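Local coordinates for actin-related protein 8 (Homo sapiens, PDB 4FO0), which binds ATP with low basal ATPase activity and serves as a proposed core subunit of the INO80 chromatin-remodelling complex, which is involved in transcriptional regulation and DNA replication, at residues D494-V506 with M528-I542. Residues are numbered along the deposited sequence; the frame is centred on the assembly and turned at random.
Sequences DDTKKKMYSSILV and MPPSFRRIIENVDVI
The carbonyl oxygen of Ile504 accepts the amide of Ile542, with N to O 2.8 Å, and is also approached by Val541 CA, a weaker C-H···O contact beside the main bond. Ile504 N reaches Asp540 O and Val506 N reaches Ile542 O, both nearly straight, the alternate donors and acceptors of a parallel pair. The ladder is poorer where it begins: Asp540 N lies above the carbonyl plane of Ser502 O, in a bent bond of 138°. On one face of this pairing Leu505 CD1 rests 3.6 Å from Ile542 CG2; on the other, Ile504 CD1 meets Val539 CG1.

Before the strands, Tyr501 joins the two helices. Its CG lies opposite the carbonyl carbon (chi1 -69°), directing the ring toward residues 528-542, where Met528 CE covers one face at 3.4 Å from Tyr501 CD1. Pro529 CG touches the hydroxyl end, and Tyr501 CE2 lies over one face of the Phe532 ring, 3.7 Å from Phe532 CG, the two planes inclined by 35°. Phe532 itself is a knob among Asp494, Lys497, Lys498 and Tyr501. Replacing Tyr501 with an alanine would probably leave the Met528 methyl and the Phe532 face without their shared partner.

Leu485 and Ile488 of helix 480-489 also touch Tyr501, while helix 516-527 packs on Val539 and Val541; strand 503-507 lies between strands 247-253 and 540-542, the latter an outermost strand of its actin-fold sheet.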
ATOM      1  N   ASP A 494       0.099  31.401  -2.091  1.00 69.10           N
ATOM      2  CA  ASP A 494       1.394  31.110  -1.490  1.00 64.14           C
ATOM      3  C   ASP A 494       1.242  30.851  -0.007  1.00 70.83           C
ATOM      4  O   ASP A 494       2.142  30.308   0.636  1.00 79.55           O
ATOM      5  CB  ASP A 494       2.382  32.249  -1.729  1.00 53.42           C
ATOM      6  CG  ASP A 494       2.897  32.273  -3.145  1.00 79.76           C
ATOM      7  OD1 ASP A 494       2.167  31.820  -4.059  1.00 95.90           O
ATOM      8  OD2 ASP A 494       4.040  32.734  -3.344  1.00 88.17           O
ATOM      9  N   ASP A 495       0.100  31.251   0.538  1.00 75.33           N
ATOM     10  CA  ASP A 495      -0.192  30.958   1.929  1.00 82.53           C
ATOM     11  C   ASP A 495      -0.478  29.478   2.063  1.00 73.85           C
ATOM     12  O   ASP A 495      -0.062  28.843   3.031  1.00 73.74           O
ATOM     13  CB  ASP A 495      -1.360  31.800   2.443  1.00 80.42           C
ATOM     14  CG  ASP A 495      -0.892  33.059   3.150  1.00118.73           C
ATOM     15  OD1 ASP A 495      -0.531  32.968   4.345  1.00128.00           O
ATOM     16  OD2 ASP A 495      -0.868  34.134   2.513  1.00122.38           O
ATOM     17  N   THR A 496      -1.183  28.932   1.076  1.00 60.65           N
ATOM     18  CA  THR A 496      -1.382  27.498   1.004  1.00 60.68           C
ATOM     19  C   THR A 496      -0.015  26.818   1.034  1.00 69.18           C
ATOM     20  O   THR A 496       0.240  25.978   1.906  1.00 64.29           O
ATOM     21  CB  THR A 496      -2.139  27.086  -0.269  1.00 66.92           C
ATOM     22  OG1 THR A 496      -3.482  27.578  -0.215  1.00 60.17           O
ATOM     23  CG2 THR A 496      -2.184  25.579  -0.391  1.00 56.02           C
ATOM     24  N   LYS A 497       0.871  27.196   0.109  1.00 46.74           N
ATOM     25  CA  LYS A 497       2.193  26.575   0.038  1.00 47.37           C
ATOM     26  C   LYS A 497       2.936  26.649   1.361  1.00 60.25           C
ATOM     27  O   LYS A 497       3.554  25.677   1.787  1.00 65.82           O
ATOM     28  CB  LYS A 497       3.048  27.188  -1.060  1.00 44.94           C
ATOM     29  CG  LYS A 497       2.520  26.955  -2.445  1.00 46.57           C
ATOM     30  CD  LYS A 497       3.454  27.566  -3.477  1.00 46.86           C
ATOM     31  CE  LYS A 497       2.802  27.589  -4.842  1.00 45.37           C
ATOM     32  NZ  LYS A 497       3.797  27.668  -5.940  1.00 51.58           N
ATOM     33  N   LYS A 498       2.897  27.802   2.014  1.00 65.30           N
ATOM     34  CA  LYS A 498       3.544  27.897   3.310  1.00 65.31           C
ATOM     35  C   LYS A 498       3.026  26.761   4.181  1.00 64.23           C
ATOM     36  O   LYS A 498       3.805  26.025   4.797  1.00 64.86           O
ATOM     37  CB  LYS A 498       3.284  29.253   3.971  1.00 78.40           C
ATOM     38  CG  LYS A 498       4.319  30.317   3.634  1.00 90.97           C
ATOM     39  CD  LYS A 498       4.239  31.507   4.595  1.00101.73           C
ATOM     40  CE  LYS A 498       2.897  32.232   4.493  1.00113.73           C
ATOM     41  NZ  LYS A 498       2.734  33.309   5.521  1.00 89.39           N
ATOM     42  N   LYS A 499       1.706  26.606   4.207  1.00 56.15           N
ATOM     43  CA  LYS A 499       1.078  25.583   5.035  1.00 52.26           C
ATOM     44  C   LYS A 499       1.513  24.175   4.649  1.00 60.29           C
ATOM     45  O   LYS A 499       1.780  23.349   5.517  1.00 60.39           O
ATOM     46  CB  LYS A 499      -0.444  25.720   4.991  1.00 63.18           C
ATOM     47  CG  LYS A 499      -0.944  27.025   5.610  1.00 72.65           C
ATOM     48  CD  LYS A 499      -2.426  26.981   5.967  1.00 91.56           C
ATOM     49  CE  LYS A 499      -3.317  27.019   4.730  1.00 89.41           C
ATOM     50  NZ  LYS A 499      -4.748  26.755   5.080  1.00 95.85           N
ATOM     51  N   MET A 500       1.602  23.918   3.345  1.00 56.49           N
ATOM     52  CA  MET A 500       1.990  22.607   2.827  1.00 48.42           C
ATOM     53  C   MET A 500       3.442  22.229   3.109  1.00 54.69           C
ATOM     54  O   MET A 500       3.705  21.121   3.582  1.00 50.73           O
ATOM     55  CB  MET A 500       1.717  22.513   1.325  1.00 44.12           C
ATOM     56  CG  MET A 500       0.255  22.748   0.938  1.00 48.32           C
ATOM     57  SD  MET A 500      -0.896  21.828   1.975  1.00 55.37           S
ATOM     58  CE  MET A 500      -2.480  22.458   1.443  1.00 53.04           C
ATOM     59  N   TYR A 501       4.386  23.125   2.813  1.00 59.04           N
ATOM     60  CA  TYR A 501       5.795  22.845   3.102  1.00 49.82           C
ATOM     61  C   TYR A 501       5.959  22.597   4.584  1.00 51.94           C
ATOM     62  O   TYR A 501       6.732  21.735   4.988  1.00 63.97           O
ATOM     63  CB  TYR A 501       6.729  23.992   2.703  1.00 41.54           C
ATOM     64  CG  TYR A 501       6.876  24.229   1.222  1.00 43.18           C
ATOM     65  CD1 TYR A 501       7.588  23.351   0.419  1.00 51.64           C
ATOM     66  CD2 TYR A 501       6.317  25.351   0.627  1.00 63.25           C
ATOM     67  CE1 TYR A 501       7.722  23.574  -0.954  1.00 54.52           C
ATOM     68  CE2 TYR A 501       6.443  25.585  -0.734  1.00 55.00           C
ATOM     69  CZ  TYR A 501       7.148  24.695  -1.521  1.00 54.70           C
ATOM     70  OH  TYR A 501       7.262  24.940  -2.873  1.00 52.09           O
ATOM     71  N   SER A 502       5.160  23.262   5.368  1.00 46.50           N
ATOM     72  CA  SER A 502       5.337  23.246   6.779  1.00 61.04           C
ATOM     73  C   SER A 502       4.798  21.969   7.383  1.00 56.79           C
ATOM     74  O   SER A 502       5.101  21.624   8.490  1.00 56.65           O
ATOM     75  CB  SER A 502       4.671  24.483   7.353  1.00 60.98           C
ATOM     76  OG  SER A 502       3.727  24.158   8.330  1.00 59.26           O
ATOM     77  N   SER A 503       3.987  21.265   6.629  1.00 56.51           N
ATOM     78  CA  SER A 503       3.354  20.041   7.105  1.00 52.74           C
ATOM     79  C   SER A 503       3.213  18.974   6.026  1.00 49.07           C
ATOM     80  O   SER A 503       2.338  19.057   5.160  1.00 48.77           O
ATOM     81  CB  SER A 503       1.975  20.364   7.685  1.00 39.92           C
ATOM     82  OG  SER A 503       1.318  19.190   8.123  1.00 55.81           O
ATOM     83  N   ILE A 504       4.069  17.965   6.093  1.00 44.71           N
ATOM     84  CA  ILE A 504       3.965  16.816   5.190  1.00 45.97           C
ATOM     85  C   ILE A 504       3.655  15.529   5.959  1.00 44.78           C
ATOM     86  O   ILE A 504       4.468  15.028   6.744  1.00 39.29           O
ATOM     87  CB  ILE A 504       5.233  16.643   4.361  1.00 30.80           C
ATOM     88  CG1 ILE A 504       5.493  17.921   3.558  1.00 50.35           C
ATOM     89  CG2 ILE A 504       5.095  15.461   3.437  1.00 44.17           C
ATOM     90  CD1 ILE A 504       6.966  18.276   3.421  1.00 44.40           C
ATOM     91  N   LEU A 505       2.455  15.011   5.745  1.00 42.35           N
ATOM     92  CA  LEU A 505       2.018  13.808   6.435  1.00 37.06           C
ATOM     93  C   LEU A 505       2.298  12.581   5.582  1.00 37.31           C
ATOM     94  O   LEU A 505       1.962  12.544   4.391  1.00 37.10           O
ATOM     95  CB  LEU A 505       0.535  13.901   6.725  1.00 28.56           C
ATOM     96  CG  LEU A 505      -0.106  12.672   7.339  1.00 42.19           C
ATOM     97  CD1 LEU A 505       0.578  12.350   8.657  1.00 42.36           C
ATOM     98  CD2 LEU A 505      -1.611  12.898   7.499  1.00 26.45           C
ATOM     99  N   VAL A 506       2.933  11.583   6.178  1.00 34.42           N
ATOM    100  CA  VAL A 506       3.211  10.356   5.442  1.00 39.64           C
ATOM    101  C   VAL A 506       2.480   9.143   6.001  1.00 42.07           C
ATOM    102  O   VAL A 506       2.640   8.752   7.162  1.00 50.06           O
ATOM    103  CB  VAL A 506       4.703  10.069   5.317  1.00 28.79           C
ATOM    104  CG1 VAL A 506       4.903   8.749   4.588  1.00 27.72           C
ATOM    105  CG2 VAL A 506       5.366  11.196   4.567  1.00 40.78           C
ATOM    106  N   MET A 528      13.731  21.867  -1.456  1.00 43.04           N
ATOM    107  CA  MET A 528      12.649  22.836  -1.607  1.00 56.15           C
ATOM    108  C   MET A 528      13.190  24.180  -2.051  1.00 63.06           C
ATOM    109  O   MET A 528      14.391  24.423  -1.936  1.00 61.53           O
ATOM    110  CB  MET A 528      11.861  23.002  -0.310  1.00 37.90           C
ATOM    111  CG  MET A 528      12.664  23.601   0.824  1.00 57.77           C
ATOM    112  SD  MET A 528      11.652  23.807   2.302  1.00 58.01           S
ATOM    113  CE  MET A 528      10.410  24.905   1.626  1.00 46.02           C
ATOM    114  N   PRO A 529      12.300  25.056  -2.558  1.00 71.76           N
ATOM    115  CA  PRO A 529      12.624  26.419  -2.998  1.00 64.26           C
ATOM    116  C   PRO A 529      13.131  27.242  -1.822  1.00 68.90           C
ATOM    117  O   PRO A 529      12.421  27.356  -0.815  1.00 68.23           O
ATOM    118  CB  PRO A 529      11.275  26.972  -3.469  1.00 61.56           C
ATOM    119  CG  PRO A 529      10.411  25.784  -3.679  1.00 57.43           C
ATOM    120  CD  PRO A 529      10.859  24.777  -2.671  1.00 60.45           C
ATOM    121  N   PRO A 530      14.338  27.821  -1.952  1.00 77.30           N
ATOM    122  CA  PRO A 530      15.071  28.405  -0.824  1.00 71.12           C
ATOM    123  C   PRO A 530      14.356  29.636  -0.296  1.00 75.40           C
ATOM    124  O   PRO A 530      14.465  29.951   0.892  1.00 65.81           O
ATOM    125  CB  PRO A 530      16.422  28.790  -1.437  1.00 57.19           C
ATOM    126  CG  PRO A 530      16.423  28.211  -2.838  1.00 61.37           C
ATOM    127  CD  PRO A 530      14.994  28.116  -3.233  1.00 73.95           C
ATOM    128  N   SER A 531      13.625  30.311  -1.181  1.00 68.23           N
ATOM    129  CA  SER A 531      12.797  31.443  -0.789  1.00 71.43           C
ATOM    130  C   SER A 531      11.794  31.054   0.305  1.00 66.20           C
ATOM    131  O   SER A 531      11.640  31.770   1.295  1.00 74.72           O
ATOM    132  CB  SER A 531      12.066  32.010  -2.007  1.00 57.90           C
ATOM    133  OG  SER A 531      10.688  31.687  -1.958  1.00 76.82           O
ATOM    134  N   PHE A 532      11.126  29.914   0.124  1.00 70.63           N
ATOM    135  CA  PHE A 532      10.146  29.416   1.095  1.00 65.70           C
ATOM    136  C   PHE A 532      10.810  28.838   2.331  1.00 69.43           C
ATOM    137  O   PHE A 532      10.283  28.949   3.445  1.00 66.36           O
ATOM    138  CB  PHE A 532       9.240  28.354   0.471  1.00 55.88           C
ATOM    139  CG  PHE A 532       8.099  28.920  -0.322  1.00 61.71           C
ATOM    140  CD1 PHE A 532       6.957  29.386   0.323  1.00 48.15           C
ATOM    141  CD2 PHE A 532       8.162  28.987  -1.715  1.00 58.07           C
ATOM    142  CE1 PHE A 532       5.883  29.914  -0.405  1.00 56.92           C
ATOM    143  CE2 PHE A 532       7.095  29.513  -2.455  1.00 45.79           C
ATOM    144  CZ  PHE A 532       5.951  29.978  -1.797  1.00 46.11           C
ATOM    145  N   ARG A 533      11.966  28.213   2.124  1.00 68.95           N
ATOM    146  CA  ARG A 533      12.737  27.629   3.217  1.00 66.01           C
ATOM    147  C   ARG A 533      13.037  28.677   4.282  1.00 73.36           C
ATOM    148  O   ARG A 533      13.155  28.358   5.463  1.00 59.18           O
ATOM    149  CB  ARG A 533      14.041  27.041   2.686  1.00 64.88           C
ATOM    150  CG  ARG A 533      14.820  26.265   3.719  1.00 59.05           C
ATOM    151  CD  ARG A 533      16.301  26.286   3.395  1.00 79.83           C
ATOM    152  NE  ARG A 533      17.056  25.460   4.330  1.00 86.82           N
ATOM    153  CZ  ARG A 533      17.627  24.306   4.003  1.00102.43           C
ATOM    154  NH1 ARG A 533      17.540  23.854   2.756  1.00100.39           N
ATOM    155  NH2 ARG A 533      18.296  23.609   4.914  1.00 84.79           N
ATOM    156  N   ARG A 534      13.164  29.928   3.844  1.00 78.68           N
ATOM    157  CA  ARG A 534      13.409  31.050   4.743  1.00 80.32           C
ATOM    158  C   ARG A 534      12.118  31.517   5.403  1.00 84.60           C
ATOM    159  O   ARG A 534      11.972  31.462   6.627  1.00 76.14           O
ATOM    160  CB  ARG A 534      14.087  32.196   3.993  1.00 74.21           C
ATOM    161  CG  ARG A 534      15.570  31.939   3.751  1.00 88.96           C
ATOM    162  CD  ARG A 534      16.253  33.096   3.037  1.00100.60           C
ATOM    163  NE  ARG A 534      16.365  32.857   1.602  1.00101.53           N
ATOM    164  CZ  ARG A 534      15.638  33.479   0.678  1.00 98.10           C
ATOM    165  NH1 ARG A 534      14.747  34.401   1.040  1.00 72.01           N
ATOM    166  NH2 ARG A 534      15.811  33.182  -0.608  1.00 74.07           N
ATOM    167  N   ILE A 535      11.178  31.965   4.581  1.00 77.59           N
ATOM    168  CA  ILE A 535       9.854  32.343   5.062  1.00 80.28           C
ATOM    169  C   ILE A 535       9.274  31.378   6.105  1.00 79.36           C
ATOM    170  O   ILE A 535       8.464  31.780   6.933  1.00 81.55           O
ATOM    171  CB  ILE A 535       8.863  32.412   3.897  1.00 92.03           C
ATOM    172  CG1 ILE A 535       9.489  33.154   2.714  1.00 91.69           C
ATOM    173  CG2 ILE A 535       7.558  33.046   4.353  1.00 83.34           C
ATOM    174  CD1 ILE A 535       8.866  32.805   1.368  1.00 86.05           C
ATOM    175  N   ILE A 536       9.721  30.127   6.122  1.00 86.95           N
ATOM    176  CA  ILE A 536       9.011  29.103   6.894  1.00 83.22           C
ATOM    177  C   ILE A 536       9.791  28.603   8.109  1.00 83.66           C
ATOM    178  O   ILE A 536      10.963  28.258   8.002  1.00 80.60           O
ATOM    179  CB  ILE A 536       8.632  27.898   6.021  1.00 78.58           C
ATOM    180  CG1 ILE A 536       7.162  27.972   5.634  1.00 66.07           C
ATOM    181  CG2 ILE A 536       8.905  26.600   6.758  1.00 75.89           C
ATOM    182  CD1 ILE A 536       6.701  26.795   4.811  1.00 76.68           C
ATOM    183  N   GLU A 537       9.135  28.594   9.266  1.00 72.14           N
ATOM    184  CA  GLU A 537       9.819  28.343  10.531  1.00 90.84           C
ATOM    185  C   GLU A 537      10.427  26.951  10.668  1.00 93.31           C
ATOM    186  O   GLU A 537      11.563  26.810  11.113  1.00 95.81           O
ATOM    187  CB  GLU A 537       8.875  28.597  11.707  1.00 81.78           C
ATOM    188  CG  GLU A 537       7.413  28.712  11.321  1.00112.45           C
ATOM    189  CD  GLU A 537       6.484  28.217  12.410  1.00140.58           C
ATOM    190  OE1 GLU A 537       6.762  28.488  13.596  1.00135.64           O
ATOM    191  OE2 GLU A 537       5.476  27.555  12.081  1.00147.09           O
ATOM    192  N   ASN A 538       9.680  25.924  10.280  1.00 89.80           N
ATOM    193  CA  ASN A 538      10.282  24.631   9.980  1.00107.77           C
ATOM    194  C   ASN A 538       9.454  23.777   9.027  1.00 94.32           C
ATOM    195  O   ASN A 538       8.240  23.926   8.942  1.00 72.77           O
ATOM    196  CB  ASN A 538      10.565  23.860  11.268  1.00104.38           C
ATOM    197  CG  ASN A 538       9.411  23.915  12.244  1.00109.47           C
ATOM    198  OD1 ASN A 538       8.401  23.237  12.064  1.00108.47           O
ATOM    199  ND2 ASN A 538       9.555  24.720  13.286  1.00 99.97           N
ATOM    200  N   VAL A 539      10.121  22.858   8.338  1.00 82.18           N
ATOM    201  CA  VAL A 539       9.436  21.841   7.569  1.00 71.73           C
ATOM    202  C   VAL A 539       9.185  20.680   8.513  1.00 66.77           C
ATOM    203  O   VAL A 539      10.110  20.167   9.132  1.00 72.58           O
ATOM    204  CB  VAL A 539      10.298  21.374   6.385  1.00 71.00           C
ATOM    205  CG1 VAL A 539       9.754  20.082   5.793  1.00 68.38           C
ATOM    206  CG2 VAL A 539      10.375  22.464   5.332  1.00 73.11           C
ATOM    207  N   ASP A 540       7.929  20.281   8.650  1.00 63.49           N
ATOM    208  CA  ASP A 540       7.600  19.195   9.563  1.00 63.88           C
ATOM    209  C   ASP A 540       7.066  17.964   8.827  1.00 57.28           C
ATOM    210  O   ASP A 540       6.015  18.014   8.189  1.00 49.63           O
ATOM    211  CB  ASP A 540       6.603  19.665  10.620  1.00 65.29           C
ATOM    212  CG  ASP A 540       6.654  18.820  11.875  1.00 89.57           C
ATOM    213  OD1 ASP A 540       7.743  18.273  12.169  1.00 93.00           O
ATOM    214  OD2 ASP A 540       5.611  18.701  12.564  1.00 82.06           O
ATOM    215  N   VAL A 541       7.808  16.865   8.906  1.00 54.18           N
ATOM    216  CA  VAL A 541       7.334  15.604   8.365  1.00 38.77           C
ATOM    217  C   VAL A 541       6.748  14.745   9.479  1.00 44.87           C
ATOM    218  O   VAL A 541       7.414  14.461  10.470  1.00 60.35           O
ATOM    219  CB  VAL A 541       8.443  14.841   7.625  1.00 42.97           C
ATOM    220  CG1 VAL A 541       7.935  13.494   7.182  1.00 41.53           C
ATOM    221  CG2 VAL A 541       8.896  15.634   6.416  1.00 35.06           C
ATOM    222  N   ILE A 542       5.490  14.355   9.317  1.00 37.44           N
ATOM    223  CA  ILE A 542       4.797  13.554  10.322  1.00 50.88           C
ATOM    224  C   ILE A 542       4.606  12.143   9.797  1.00 47.51           C
ATOM    225  O   ILE A 542       4.053  11.963   8.708  1.00 44.88           O
ATOM    226  CB  ILE A 542       3.402  14.151  10.667  1.00 48.31           C
ATOM    227  CG1 ILE A 542       3.547  15.532  11.301  1.00 33.29           C
ATOM    228  CG2 ILE A 542       2.604  13.221  11.548  1.00 37.98           C
ATOM    229  CD1 ILE A 542       3.708  16.624  10.250  1.00 52.08           C
TER